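Local coordinates for DNA repair protein PprA (Deinococcus deserti, PDB 6MC8), which probably binds DNA and forms filaments, serving DNA damage repair and genome segregation in a radiation-induced response, at residues T170-G175 / E193-A198. The protein carries 2 engineered substitutions. Residues are numbered along the deposited sequence; the frame is centred on the assembly and turned at random.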
loop_
_atom_site.group_PDB
_atom_site.type_symbol
_atom_site.label_atom_id
_atom_site.label_comp_id
_atom_site.label_asym_id
_atom_site.label_seq_id
_atom_site.Cartn_x
_atom_site.Cartn_y
_atom_site.Cartn_z
ATOM N N THR A 170 7.792 -6.072 7.588
ATOM C CA THR A 170 8.338 -7.394 7.956
ATOM C C THR A 170 7.943 -7.753 9.383
ATOM O O THR A 170 7.594 -6.889 10.170
ATOM C CB THR A 170 9.844 -7.538 7.755
ATOM O OG1 THR A 170 10.519 -6.773 8.729
ATOM C CG2 THR A 170 10.321 -7.072 6.414
ATOM N N HIS A 171 7.963 -9.049 9.643
ATOM C CA HIS A 171 7.787 -9.661 10.973
ATOM C C HIS A 171 9.122 -9.549 11.701
ATOM O O HIS A 171 10.127 -9.257 11.112
ATOM C CB HIS A 171 7.428 -11.149 10.869
ATOM C CG HIS A 171 5.996 -11.526 10.685
ATOM N ND1 HIS A 171 5.053 -11.326 11.628
ATOM C CD2 HIS A 171 5.371 -12.181 9.701
ATOM C CE1 HIS A 171 3.913 -11.782 11.204
ATOM N NE2 HIS A 171 4.078 -12.297 10.049
ATOM N N TRP A 172 9.129 -9.828 12.980
ATOM C CA TRP A 172 10.365 -9.797 13.745
ATOM C C TRP A 172 11.337 -10.849 13.228
ATOM O O TRP A 172 10.956 -11.982 12.930
ATOM C CB TRP A 172 10.090 -10.044 15.225
ATOM C CG TRP A 172 9.343 -8.969 15.941
ATOM C CD1 TRP A 172 8.049 -9.004 16.348
ATOM C CD2 TRP A 172 9.850 -7.693 16.331
ATOM N NE1 TRP A 172 7.718 -7.838 16.980
ATOM C CE2 TRP A 172 8.808 -7.012 16.979
ATOM C CE3 TRP A 172 11.085 -7.060 16.194
ATOM C CZ2 TRP A 172 8.966 -5.736 17.496
ATOM C CZ3 TRP A 172 11.235 -5.797 16.698
ATOM C CH2 TRP A 172 10.182 -5.144 17.343
ATOM N N THR A 173 12.602 -10.462 13.108
ATOM C CA THR A 173 13.669 -11.378 12.757
ATOM C C THR A 173 14.834 -11.112 13.704
ATOM O O THR A 173 14.973 -9.990 14.204
ATOM C CB THR A 173 14.070 -11.224 11.264
ATOM O OG1 THR A 173 14.974 -12.262 10.872
ATOM C CG2 THR A 173 14.704 -9.898 10.972
ATOM N N PRO A 174 15.620 -12.133 14.051
ATOM C CA PRO A 174 16.701 -11.926 15.026
ATOM C C PRO A 174 17.820 -11.065 14.462
ATOM O O PRO A 174 18.270 -11.263 13.333
ATOM C CB PRO A 174 17.183 -13.350 15.321
ATOM C CG PRO A 174 16.051 -14.212 14.969
ATOM C CD PRO A 174 15.394 -13.566 13.804
ATOM N N GLY A 175 18.284 -10.148 15.297
ATOM C CA GLY A 175 19.422 -9.281 14.982
ATOM C C GLY A 175 20.657 -9.519 15.837
ATOM O O GLY A 175 21.568 -8.764 15.665
ATOM N N GLU A 193 12.991 -0.791 12.960
ATOM C CA GLU A 193 12.980 -0.836 14.412
ATOM C C GLU A 193 13.986 -1.877 14.868
ATOM O O GLU A 193 14.071 -2.955 14.280
ATOM C CB GLU A 193 11.586 -1.178 14.943
ATOM C CG GLU A 193 11.477 -1.198 16.456
ATOM C CD GLU A 193 10.095 -1.559 16.936
ATOM O OE1 GLU A 193 9.223 -1.832 16.093
ATOM O OE2 GLU A 193 9.877 -1.570 18.158
ATOM N N VAL A 194 14.756 -1.545 15.895
ATOM C CA VAL A 194 15.674 -2.468 16.549
ATOM C C VAL A 194 15.273 -2.552 18.013
ATOM O O VAL A 194 15.228 -1.532 18.706
ATOM C CB VAL A 194 17.133 -2.011 16.381
ATOM C CG1 VAL A 194 18.038 -2.773 17.291
ATOM C CG2 VAL A 194 17.575 -2.216 14.954
ATOM N N HIS A 195 14.982 -3.761 18.480
ATOM C CA HIS A 195 14.332 -3.975 19.766
ATOM C C HIS A 195 15.113 -4.958 20.625
ATOM O O HIS A 195 15.370 -6.087 20.203
ATOM C CB HIS A 195 12.918 -4.497 19.557
ATOM C CG HIS A 195 12.179 -4.784 20.823
ATOM N ND1 HIS A 195 11.632 -3.794 21.606
ATOM C CD2 HIS A 195 11.890 -5.953 21.437
ATOM C CE1 HIS A 195 11.038 -4.342 22.650
ATOM N NE2 HIS A 195 11.183 -5.650 22.572
ATOM N N ARG A 196 15.464 -4.533 21.831
ATOM C CA ARG A 196 15.964 -5.432 22.871
ATOM C C ARG A 196 15.043 -5.274 24.071
ATOM O O ARG A 196 14.876 -4.141 24.563
ATOM C CB ARG A 196 17.409 -5.135 23.254
ATOM C CG ARG A 196 17.978 -6.171 24.206
ATOM C CD ARG A 196 19.368 -5.835 24.691
ATOM N NE ARG A 196 20.358 -5.841 23.628
ATOM C CZ ARG A 196 20.992 -4.758 23.206
ATOM N NH1 ARG A 196 20.729 -3.586 23.756
ATOM N NH2 ARG A 196 21.883 -4.846 22.237
ATOM N N PRO A 197 14.436 -6.355 24.561
ATOM C CA PRO A 197 13.387 -6.232 25.586
ATOM C C PRO A 197 13.914 -5.739 26.925
ATOM O O PRO A 197 14.934 -6.210 27.429
ATOM C CB PRO A 197 12.841 -7.658 25.694
ATOM C CG PRO A 197 13.188 -8.287 24.410
ATOM C CD PRO A 197 14.503 -7.719 24.021
ATOM N N ALA A 198 13.198 -4.776 27.497
ATOM C CA ALA A 198 13.562 -4.192 28.776
ATOM C C ALA A 198 12.305 -3.709 29.479
ATOM O O ALA A 198 11.496 -2.986 28.896
ATOM C CB ALA A 198 14.546 -3.033 28.606
#
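The six-membered half of the Trp-172 indole reaches across to two side chains at once, the carboxylate of Glu-193 and the methylene of His-195. The contacts fall on the CZ3-CH2 bond at the far end of the ring: CB of His-195 is 3.6 Å from both CZ3 and CH2 of Trp-172, and CH2 of Trp-172 also lies 3.6 Å from CD of Glu-193. The two rings meet at a slant, neither stacked nor edge-to-face: the centroids of the Trp-172 six-membered ring and the His-195 ring are 5.4 Å apart and their planes 47° apart. The carboxylate plane of Glu-193 is turned 61° from the indole. Glu-193 and His-195 lie on strand 189-195 of a four-stranded antiparallel sheet, and Trp-172 lies at an interruption of its edge strand 168-176; strand 179-186 runs between the two, and the indole spans it, touching Trp-180 and Arg-182 there. Glu-193 and His-195 alternate with Val-194, which faces helix 274-304, so both present CB to the same sheet face as the indole. An extended chain, CG anti to the backbone N (chi1 -178°), carries the Glu-193 carboxylate out to the indole. Polar ends are tied elsewhere: Glu-193 OE1 forms a salt bridge with Arg-182, Ser-261 OG bonds both Glu-193 OE2 and His-195 ND1, and Trp-172 NE1 bonds Ser-138 O. Replacing Trp-172 with an alanine would probably uncover the Glu-193 carboxylate and the His-195 methylene and leave Ser-138 O without its indole N-H.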